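Local atomic coordinates of protein (7,8-dihydro-6-hydroxymethylpterin-pyrophosphokinase) (Haemophilus influenzae, PDB entry 1CBK), a protein that probably catalyses the transfer of pyrophosphate from ATP to 6-hydroxymethyl-7,8-dihydropterin, a step in the folate biosynthesis pathway. Residues A[43-46]-A[52-55]; A[79-84]-A[92-97]; A[114-119]-A[137-142]. One frame throughout, in Å; residues are numbered along the deposited sequence.

How the contacts relate
Following the chain from the N terminus, the three contacts come in series, and none nests within or crosses another. Contact 1 closes the short loop between strands 32-43 and 54-63. Contact 2 follows after helix 67-80 and closes the connection from that helix to edge strand 95-101 of the same antiparallel sheet. Contact 3 spans helix 122-131, joining the loop before it to the loop leading into helix 143-146. Contacts 1 and 2 both touch the bound pterin and meet through a probable hydrogen bond between Tyr54 OH and Arg92 NE. Contact 3 lies across the chain's centre from contact 2, yet Met118 packs on Asp97.

Contact 1: residues A[43-46]-A[52-55]; sequences SKPL and PDYV. With ROI (7,8-dihydro-7,7-dimethyl-6-hydroxypterin), chain D.
Tyr54 turns its CG away from its own carbonyl carbon (chi1 -78°) and Ser43 tucks OG between its backbone N and carbonyl carbon (chi1 59°). Both side chains leave on the same face of the sheet; there the torsions lay the Tyr54 ring along the pterin and point Ser43 OG at its N2. Their backbones form one antiparallel hydrogen-bonded pair: Ser43 N donates to Tyr54 O at 2.9 Å, and Tyr54 N returns a bond to Ser43 O at 2.9 Å. This pair is the last link between strands 32-43 and 54-63, two neighbours in the ferredoxin-like beta-alpha-beta-beta-alpha-beta core of the enzyme, and beyond it the chains part to make one wall of the pterin pocket. The tyrosine lies against the flat ligand, with C8A of the pterin 3.5 Å above the Tyr54 ring and over its centre. The edge of the ligand is read by the other segment. Its amino nitrogen N2 gives a nearly straight bond to Ser43 OG (2.9 Å, 166° at the hydrogen) and a more bent one to Lys44 O at 2.8 Å. Next along the edge, Leu46 N donates to ring nitrogen N1 at 3.0 Å, and N8 donates to Leu46 O at 2.9 Å, so one residue grips the ligand by both backbone polar groups. Pro45 CA stands obliquely to the Tyr54 ring, and the proline CB packs on CE1, while its CD comes within 3.3 Å of Asp53 OD1 and its CG rests on the carbonyl oxygen of Pro52. The other carboxylate oxygen of Asp53 forms a salt bridge with Lys42, and Tyr54 OH is hydrogen-bonded to Gln51. Asn56 bonds both Ser43 OG and the ligand, and Phe123 of helix 122-131 packs on Ser43 and Leu46.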
loop_
_atom_site.group_PDB
_atom_site.type_symbol
_atom_site.label_atom_id
_atom_site.label_comp_id
_atom_site.label_asym_id
_atom_site.label_seq_id
_atom_site.Cartn_x
_atom_site.Cartn_y
_atom_site.Cartn_z
ATOM N N SER A 43 15.023 -6.704 5.129
ATOM C CA SER A 43 14.443 -5.381 5.186
ATOM C C SER A 43 13.721 -5.096 6.494
ATOM O O SER A 43 13.211 -6.005 7.143
ATOM C CB SER A 43 13.450 -5.248 4.023
ATOM O OG SER A 43 12.432 -6.243 4.121
ATOM N N LYS A 44 13.647 -3.814 6.845
ATOM C CA LYS A 44 12.973 -3.347 8.046
ATOM C C LYS A 44 11.504 -3.651 7.871
ATOM O O LYS A 44 10.955 -3.487 6.769
ATOM C CB LYS A 44 13.182 -1.838 8.152
ATOM C CG LYS A 44 12.551 -1.178 9.356
ATOM C CD LYS A 44 12.742 0.339 9.331
ATOM C CE LYS A 44 12.635 0.918 10.740
ATOM N NZ LYS A 44 12.660 2.410 10.760
ATOM N N PRO A 45 10.823 -4.109 8.931
ATOM C CA PRO A 45 9.396 -4.416 8.819
ATOM C C PRO A 45 8.517 -3.216 8.448
ATOM O O PRO A 45 8.778 -2.094 8.878
ATOM C CB PRO A 45 9.033 -4.871 10.229
ATOM C CG PRO A 45 10.288 -5.392 10.762
ATOM C CD PRO A 45 11.312 -4.415 10.283
ATOM N N LEU A 46 7.536 -3.453 7.585
ATOM C CA LEU A 46 6.545 -2.447 7.241
ATOM C C LEU A 46 5.397 -2.866 8.184
ATOM O O LEU A 46 4.788 -3.923 8.003
ATOM C CB LEU A 46 6.093 -2.561 5.765
ATOM C CG LEU A 46 4.862 -1.699 5.414
ATOM C CD1 LEU A 46 5.170 -0.186 5.667
ATOM C CD2 LEU A 46 4.447 -1.953 3.965
ATOM N N PRO A 52 10.589 -9.361 13.859
ATOM C CA PRO A 52 11.886 -9.460 13.190
ATOM C C PRO A 52 11.896 -8.846 11.785
ATOM O O PRO A 52 10.841 -8.691 11.148
ATOM C CB PRO A 52 12.129 -10.976 13.133
ATOM C CG PRO A 52 11.258 -11.532 14.256
ATOM C CD PRO A 52 10.026 -10.702 14.143
ATOM N N ASP A 53 13.086 -8.502 11.313
ATOM C CA ASP A 53 13.256 -7.978 9.968
ATOM C C ASP A 53 12.851 -9.098 9.011
ATOM O O ASP A 53 13.040 -10.288 9.310
ATOM C CB ASP A 53 14.719 -7.643 9.713
ATOM C CG ASP A 53 15.149 -6.323 10.337
ATOM O OD1 ASP A 53 14.297 -5.589 10.885
ATOM O OD2 ASP A 53 16.360 -6.028 10.255
ATOM N N TYR A 54 12.366 -8.717 7.833
ATOM C CA TYR A 54 11.932 -9.683 6.835
ATOM C C TYR A 54 13.017 -10.032 5.861
ATOM O O TYR A 54 14.010 -9.303 5.749
ATOM C CB TYR A 54 10.774 -9.100 6.027
ATOM C CG TYR A 54 9.448 -9.153 6.730
ATOM C CD1 TYR A 54 9.135 -8.255 7.766
ATOM C CD2 TYR A 54 8.502 -10.099 6.362
ATOM C CE1 TYR A 54 7.880 -8.318 8.409
ATOM C CE2 TYR A 54 7.259 -10.168 6.997
ATOM C CZ TYR A 54 6.953 -9.283 8.007
ATOM O OH TYR A 54 5.728 -9.391 8.589
ATOM N N VAL A 55 12.861 -11.184 5.203
ATOM C CA VAL A 55 13.764 -11.593 4.118
ATOM C C VAL A 55 12.792 -11.605 2.908
ATOM O O VAL A 55 11.703 -12.210 2.979
ATOM C CB VAL A 55 14.463 -12.956 4.342
ATOM C CG1 VAL A 55 15.366 -13.288 3.135
ATOM C CG2 VAL A 55 15.338 -12.891 5.589
HETATM N N1 ROI D . 7.613 -5.922 5.833
HETATM C C2 ROI D . 8.700 -6.302 5.078
HETATM N N2 ROI D . 9.863 -5.621 5.261
HETATM N N3 ROI D . 8.656 -7.310 4.174
HETATM C C4 ROI D . 7.524 -8.009 3.939
HETATM O O4 ROI D . 7.482 -8.962 3.144
HETATM C C4A ROI D . 6.336 -7.639 4.651
HETATM N N5 ROI D . 5.219 -8.272 4.439
HETATM C C6 ROI D . 4.037 -7.978 5.088
HETATM C C7 ROI D . 3.977 -6.719 5.993
HETATM C C16 ROI D . 3.322 -5.508 5.223
HETATM C C15 ROI D . 3.248 -7.024 7.309
HETATM N N8 ROI D . 5.335 -6.203 6.348
HETATM C C8A ROI D . 6.466 -6.547 5.630
HETATM O O9 ROI D . 3.075 -8.780 4.865
#

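Contact 2: residues A[79-84]-A[92-97]; sequences NEQGRV and RTLDLD. With ROI (7,8-dihydro-7,7-dimethyl-6-hydroxypterin), chain D; SO4 (sulfate ion), chain C.
At the end of the pterin pocket marked by the ligand's O9 and a bound sulfate, Arg83, Arg92 and Asp95 form a salt-bridge network. Arg83, with CG anti to the backbone N (chi1 174°) and its chain extended as far as NE, reaches past Leu94 O and crosses Asp95 obliquely, taking hold of it side-on: NE and NH2 both bond OD1, each at 2.8 Å. The two planar groups are almost coplanar, and NH2 uses the syn lone pair of OD1. NE also gives a weak bond to Leu94 O, which lies at the edge of the guanidinium. The other carboxylate oxygen, Asp95 OD2, receives Arg92 NH1 at 2.9 Å. With each oxygen engaged by a different arginine, rotation of the Asp95 carboxylate is restrained. The guanidinium planes of the two arginines stand 68° apart. Arg92 offers one face to O9 of the pterin and its edge to the sulfate: Arg92 NH2 donates to sulfate O3 at 2.7 Å and NH1 to sulfate O2; Trp89 N adds a further bond to this anion. Arg83 gains its position just beyond helix 67-80, which ends in a Schellman motif with Gly82, at positive phi, as the C-prime residue. Val84, which follows Arg83, pairs with Thr93 by two bonds: Val84 N donates to Thr93 OG1 (3.0 Å, 163° at the hydrogen) and Thr93 N to Val84 O (2.9 Å). Thr93 OG1 also donates at 2.7 Å to a water that in turn donates to Gln81 O, thereby tying the helix end to the approach of the strand. Gln81 crosses Leu94 at about a right angle, its end resting on CD2. Helix 15-27 lies against this corner, with Ala22 touching both Gln81 and Leu94, while Glu78 packs on both Arg83 and Asp95.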
loop_
_atom_site.group_PDB
_atom_site.type_symbol
_atom_site.label_atom_id
_atom_site.label_comp_id
_atom_site.label_asym_id
_atom_site.label_seq_id
_atom_site.Cartn_x
_atom_site.Cartn_y
_atom_site.Cartn_z
ATOM N N ASN A 79 0.086 -23.469 2.344
ATOM C CA ASN A 79 -0.573 -24.404 3.257
ATOM C C ASN A 79 0.294 -25.618 3.603
ATOM O O ASN A 79 0.467 -25.967 4.774
ATOM C CB ASN A 79 -1.914 -24.849 2.685
ATOM C CG ASN A 79 -2.976 -23.757 2.770
ATOM O OD1 ASN A 79 -3.025 -23.009 3.748
ATOM N ND2 ASN A 79 -3.839 -23.673 1.755
ATOM N N GLU A 80 0.890 -26.222 2.584
ATOM C CA GLU A 80 1.737 -27.396 2.779
ATOM C C GLU A 80 3.066 -27.031 3.451
ATOM O O GLU A 80 3.751 -27.896 4.011
ATOM C CB GLU A 80 1.931 -28.128 1.442
ATOM C CG GLU A 80 0.592 -28.575 0.808
ATOM C CD GLU A 80 0.753 -29.517 -0.379
ATOM O OE1 GLU A 80 1.855 -29.591 -0.944
ATOM O OE2 GLU A 80 -0.235 -30.186 -0.756
ATOM N N GLN A 81 3.410 -25.741 3.437
ATOM C CA GLN A 81 4.625 -25.277 4.084
ATOM C C GLN A 81 4.276 -24.815 5.510
ATOM O O GLN A 81 5.108 -24.261 6.234
ATOM C CB GLN A 81 5.301 -24.153 3.265
ATOM C CG GLN A 81 6.752 -23.950 3.669
ATOM C CD GLN A 81 7.558 -23.110 2.703
ATOM O OE1 GLN A 81 8.251 -22.173 3.108
ATOM N NE2 GLN A 81 7.525 -23.473 1.431
ATOM N N GLY A 82 3.036 -25.064 5.915
ATOM C CA GLY A 82 2.582 -24.684 7.249
ATOM C C GLY A 82 2.572 -23.192 7.563
ATOM O O GLY A 82 2.944 -22.799 8.668
ATOM N N ARG A 83 2.095 -22.360 6.636
ATOM C CA ARG A 83 2.061 -20.900 6.858
ATOM C C ARG A 83 1.337 -20.468 8.127
ATOM O O ARG A 83 0.174 -20.776 8.326
ATOM C CB ARG A 83 1.463 -20.152 5.649
ATOM C CG ARG A 83 1.282 -18.646 5.882
ATOM C CD ARG A 83 0.694 -17.924 4.656
ATOM N NE ARG A 83 0.637 -16.467 4.850
ATOM C CZ ARG A 83 -0.362 -15.830 5.462
ATOM N NH1 ARG A 83 -1.413 -16.502 5.924
ATOM N NH2 ARG A 83 -0.324 -14.515 5.605
ATOM N N VAL A 84 2.027 -19.686 8.939
ATOM C CA VAL A 84 1.501 -19.161 10.186
ATOM C C VAL A 84 1.678 -17.624 10.201
ATOM O O VAL A 84 2.757 -17.120 9.852
ATOM C CB VAL A 84 2.294 -19.760 11.397
ATOM C CG1 VAL A 84 2.102 -18.923 12.652
ATOM C CG2 VAL A 84 1.877 -21.195 11.637
ATOM N N ARG A 92 4.930 -13.612 10.027
ATOM C CA ARG A 92 4.383 -14.654 9.158
ATOM C C ARG A 92 5.568 -15.488 8.658
ATOM O O ARG A 92 6.631 -14.945 8.350
ATOM C CB ARG A 92 3.657 -14.031 7.962
ATOM C CG ARG A 92 4.611 -13.209 7.067
ATOM C CD ARG A 92 3.917 -12.055 6.413
ATOM N NE ARG A 92 3.262 -11.232 7.415
ATOM C CZ ARG A 92 1.992 -10.862 7.337
ATOM N NH1 ARG A 92 1.262 -11.210 6.274
ATOM N NH2 ARG A 92 1.462 -10.121 8.301
ATOM N N THR A 93 5.382 -16.797 8.569
ATOM C CA THR A 93 6.438 -17.677 8.090
ATOM C C THR A 93 6.656 -17.543 6.577
ATOM O O THR A 93 7.756 -17.784 6.091
ATOM C CB THR A 93 6.132 -19.143 8.438
ATOM O OG1 THR A 93 4.851 -19.483 7.912
ATOM C CG2 THR A 93 6.116 -19.364 9.974
ATOM N N LEU A 94 5.613 -17.162 5.837
ATOM C CA LEU A 94 5.709 -17.019 4.383
ATOM C C LEU A 94 4.486 -16.371 3.736
ATOM O O LEU A 94 3.349 -16.663 4.101
ATOM C CB LEU A 94 5.896 -18.410 3.722
ATOM C CG LEU A 94 5.981 -18.484 2.182
ATOM C CD1 LEU A 94 7.375 -18.045 1.727
ATOM C CD2 LEU A 94 5.694 -19.901 1.713
ATOM N N ASP A 95 4.741 -15.506 2.762
ATOM C CA ASP A 95 3.699 -14.867 1.962
ATOM C C ASP A 95 4.194 -14.932 0.510
ATOM O O ASP A 95 5.336 -14.577 0.245
ATOM C CB ASP A 95 3.505 -13.382 2.335
ATOM C CG ASP A 95 2.319 -13.147 3.249
ATOM O OD1 ASP A 95 1.638 -14.111 3.625
ATOM O OD2 ASP A 95 2.068 -11.979 3.600
ATOM N N LEU A 96 3.351 -15.449 -0.384
ATOM C CA LEU A 96 3.633 -15.542 -1.822
ATOM C C LEU A 96 2.572 -14.652 -2.457
ATOM O O LEU A 96 1.393 -14.832 -2.181
ATOM C CB LEU A 96 3.465 -16.983 -2.332
ATOM C CG LEU A 96 4.424 -18.001 -1.703
ATOM C CD1 LEU A 96 4.220 -19.373 -2.342
ATOM C CD2 LEU A 96 5.860 -17.523 -1.881
ATOM N N ASP A 97 2.975 -13.686 -3.276
ATOM C CA ASP A 97 2.013 -12.768 -3.904
ATOM C C ASP A 97 2.263 -12.607 -5.419
ATOM O O ASP A 97 3.395 -12.401 -5.832
ATOM C CB ASP A 97 2.113 -11.368 -3.267
ATOM C CG ASP A 97 1.585 -11.323 -1.843
ATOM O OD1 ASP A 97 0.411 -11.693 -1.627
ATOM O OD2 ASP A 97 2.339 -10.893 -0.943
HETATM N N1 ROI D . 7.613 -5.922 5.833
HETATM C C2 ROI D . 8.700 -6.302 5.078
HETATM N N2 ROI D . 9.863 -5.621 5.261
HETATM N N3 ROI D . 8.656 -7.310 4.174
HETATM C C4 ROI D . 7.524 -8.009 3.939
HETATM O O4 ROI D . 7.482 -8.962 3.144
HETATM C C4A ROI D . 6.336 -7.639 4.651
HETATM N N5 ROI D . 5.219 -8.272 4.439
HETATM C C6 ROI D . 4.037 -7.978 5.088
HETATM C C7 ROI D . 3.977 -6.719 5.993
HETATM C C16 ROI D . 3.322 -5.508 5.223
HETATM C C15 ROI D . 3.248 -7.024 7.309
HETATM N N8 ROI D . 5.335 -6.203 6.348
HETATM C C8A ROI D . 6.466 -6.547 5.630
HETATM O O9 ROI D . 3.075 -8.780 4.865
HETATM S S SO4 C . -1.908 -9.190 6.914
HETATM O O1 SO4 C . -2.262 -7.816 6.218
HETATM O O2 SO4 C . -1.364 -10.257 5.805
HETATM O O3 SO4 C . -0.870 -8.860 7.926
HETATM O O4 SO4 C . -3.201 -9.849 7.629
HETATM O O HOH W 1 5.702 -21.540 6.363
#

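Contact 3: residues A[114-119]-A[137-142]; sequences PHYDMH and LPNSQI
Gln141 OE1 accepts two hydrogen bonds, one from Asn139 ND2 at 2.9 Å and one from a water at 2.8 Å, and that water reaches across the contact to His119 ND1, also at 2.8 Å. The water lies in the plane of the imidazole, at its edge, whereas Asn139 ND2 comes from above the carbonyl plane of the glutamine. Asn139 is held at its other end too: OD1 accepts from Gln141 N (3.0 Å, 163° at the hydrogen), which makes an Asx turn that overlaps the type I beta turn from Leu137 to Ser140. A chi1 of 70° sets CG between the backbone N and carbonyl carbon, from where OD1 meets Gln141 N. Thus fixed, the amide slides past the ring of Tyr116, the two planes 34° apart, and ND2 approaches CE1 obliquely to 3.5 Å without a hydrogen bond between the two residues. The remaining side-chain contacts are apolar. Leu137 extends the CD1 branch over one face of His119, 3.8 Å from the ring centroid, a CH-pi contact in which CD1 lies nearest CE1. The opposite side of the imidazole meets its own segment, at His115 O and the CA of Tyr116. Pro114, preceded by a cis peptide bond, slides past Pro138 with the two CG atoms 3.9 Å apart, and its CB lies over a face of the Tyr116 ring. The second subunit packs against both segments: its Gly47 O accepts a bond from Asn139 ND2, and its Trp89 meets Tyr116 and His115 edge-to-face. Within the chain, Leu137 and Pro138 rest on Leu100 of strand 95-101, Leu137 and Gln141 touch Leu146 of helix 143-146, and His119 packs against Ile125 of helix 122-131.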
loop_
_atom_site.group_PDB
_atom_site.type_symbol
_atom_site.label_atom_id
_atom_site.label_comp_id
_atom_site.label_asym_id
_atom_site.label_seq_id
_atom_site.Cartn_x
_atom_site.Cartn_y
_atom_site.Cartn_z
ATOM N N PRO A 114 -2.409 -5.549 -11.219
ATOM C CA PRO A 114 -1.369 -5.294 -10.209
ATOM C C PRO A 114 -1.982 -4.863 -8.860
ATOM O O PRO A 114 -3.170 -4.562 -8.773
ATOM C CB PRO A 114 -0.610 -4.099 -10.803
ATOM C CG PRO A 114 -0.868 -4.200 -12.269
ATOM C CD PRO A 114 -2.286 -4.622 -12.356
ATOM N N HIS A 115 -1.182 -4.910 -7.800
ATOM C CA HIS A 115 -1.628 -4.413 -6.492
ATOM C C HIS A 115 -0.648 -3.252 -6.317
ATOM O O HIS A 115 0.539 -3.445 -6.008
ATOM C CB HIS A 115 -1.479 -5.442 -5.376
ATOM C CG HIS A 115 -2.039 -4.980 -4.064
ATOM N ND1 HIS A 115 -1.684 -3.776 -3.486
ATOM C CD2 HIS A 115 -2.945 -5.543 -3.228
ATOM C CE1 HIS A 115 -2.349 -3.620 -2.355
ATOM N NE2 HIS A 115 -3.119 -4.677 -2.175
ATOM N N TYR A 116 -1.142 -2.051 -6.605
ATOM C CA TYR A 116 -0.314 -0.858 -6.603
ATOM C C TYR A 116 0.387 -0.450 -5.357
ATOM O O TYR A 116 1.434 0.165 -5.445
ATOM C CB TYR A 116 -1.050 0.306 -7.273
ATOM C CG TYR A 116 -1.489 -0.044 -8.692
ATOM C CD1 TYR A 116 -0.642 0.156 -9.783
ATOM C CD2 TYR A 116 -2.758 -0.577 -8.937
ATOM C CE1 TYR A 116 -1.064 -0.165 -11.094
ATOM C CE2 TYR A 116 -3.190 -0.893 -10.255
ATOM C CZ TYR A 116 -2.343 -0.679 -11.316
ATOM O OH TYR A 116 -2.788 -0.930 -12.600
ATOM N N ASP A 117 -0.132 -0.832 -4.196
ATOM C CA ASP A 117 0.550 -0.490 -2.938
ATOM C C ASP A 117 1.910 -1.170 -2.873
ATOM O O ASP A 117 2.838 -0.653 -2.241
ATOM C CB ASP A 117 -0.270 -0.904 -1.715
ATOM C CG ASP A 117 -1.376 0.065 -1.412
ATOM O OD1 ASP A 117 -1.149 1.297 -1.536
ATOM O OD2 ASP A 117 -2.459 -0.416 -1.021
ATOM N N MET A 118 2.041 -2.290 -3.582
ATOM C CA MET A 118 3.280 -3.040 -3.595
ATOM C C MET A 118 4.372 -2.363 -4.405
ATOM O O MET A 118 5.557 -2.536 -4.122
ATOM C CB MET A 118 3.022 -4.494 -3.979
ATOM C CG MET A 118 2.123 -5.149 -2.921
ATOM S SD MET A 118 2.030 -6.925 -2.925
ATOM C CE MET A 118 3.534 -7.298 -2.220
ATOM N N HIS A 119 3.968 -1.437 -5.268
ATOM C CA HIS A 119 4.944 -0.685 -6.051
ATOM C C HIS A 119 5.562 0.427 -5.205
ATOM O O HIS A 119 6.544 1.049 -5.619
ATOM C CB HIS A 119 4.305 -0.135 -7.317
ATOM C CG HIS A 119 3.652 -1.187 -8.162
ATOM N ND1 HIS A 119 2.860 -0.881 -9.247
ATOM C CD2 HIS A 119 3.677 -2.545 -8.081
ATOM C CE1 HIS A 119 2.425 -2.000 -9.802
ATOM N NE2 HIS A 119 2.905 -3.023 -9.112
ATOM N N LEU A 137 5.386 -1.646 -16.626
ATOM C CA LEU A 137 4.204 -2.196 -15.943
ATOM C C LEU A 137 2.910 -2.031 -16.750
ATOM O O LEU A 137 2.877 -1.245 -17.711
ATOM C CB LEU A 137 4.034 -1.514 -14.576
ATOM C CG LEU A 137 5.216 -1.660 -13.599
ATOM C CD1 LEU A 137 4.719 -1.386 -12.217
ATOM C CD2 LEU A 137 5.763 -3.064 -13.629
ATOM N N PRO A 138 1.823 -2.771 -16.376
ATOM C CA PRO A 138 0.530 -2.687 -17.080
ATOM C C PRO A 138 -0.098 -1.283 -17.107
ATOM O O PRO A 138 -0.848 -0.955 -18.027
ATOM C CB PRO A 138 -0.351 -3.679 -16.312
ATOM C CG PRO A 138 0.647 -4.712 -15.853
ATOM C CD PRO A 138 1.791 -3.858 -15.374
ATOM N N ASN A 139 0.208 -0.448 -16.112
ATOM C CA ASN A 139 -0.341 0.903 -16.075
ATOM C C ASN A 139 0.564 1.892 -16.834
ATOM O O ASN A 139 0.439 3.099 -16.648
ATOM C CB ASN A 139 -0.534 1.387 -14.630
ATOM C CG ASN A 139 0.787 1.657 -13.913
ATOM O OD1 ASN A 139 1.860 1.291 -14.399
ATOM N ND2 ASN A 139 0.710 2.293 -12.747
ATOM N N SER A 140 1.496 1.352 -17.624
ATOM C CA SER A 140 2.457 2.109 -18.431
ATOM C C SER A 140 3.673 2.722 -17.684
ATOM O O SER A 140 4.543 3.333 -18.316
ATOM C CB SER A 140 1.742 3.166 -19.290
ATOM O OG SER A 140 1.470 4.342 -18.538
ATOM N N GLN A 141 3.737 2.602 -16.357
ATOM C CA GLN A 141 4.909 3.119 -15.626
ATOM C C GLN A 141 6.137 2.222 -15.898
ATOM O O GLN A 141 6.010 1.018 -16.176
ATOM C CB GLN A 141 4.627 3.241 -14.122
ATOM C CG GLN A 141 3.727 4.442 -13.766
ATOM C CD GLN A 141 3.463 4.571 -12.271
ATOM O OE1 GLN A 141 3.073 3.605 -11.604
ATOM N NE2 GLN A 141 3.636 5.775 -11.745
ATOM N N ILE A 142 7.318 2.821 -15.846
ATOM C CA ILE A 142 8.554 2.127 -16.114
ATOM C C ILE A 142 9.279 1.833 -14.809
ATOM O O ILE A 142 9.355 2.703 -13.931
ATOM C CB ILE A 142 9.430 2.989 -17.041
ATOM C CG1 ILE A 142 8.582 3.441 -18.230
ATOM C CG2 ILE A 142 10.603 2.193 -17.555
ATOM C CD1 ILE A 142 9.236 4.480 -19.061
HETATM O O HOH W 2 2.771 1.942 -9.327
#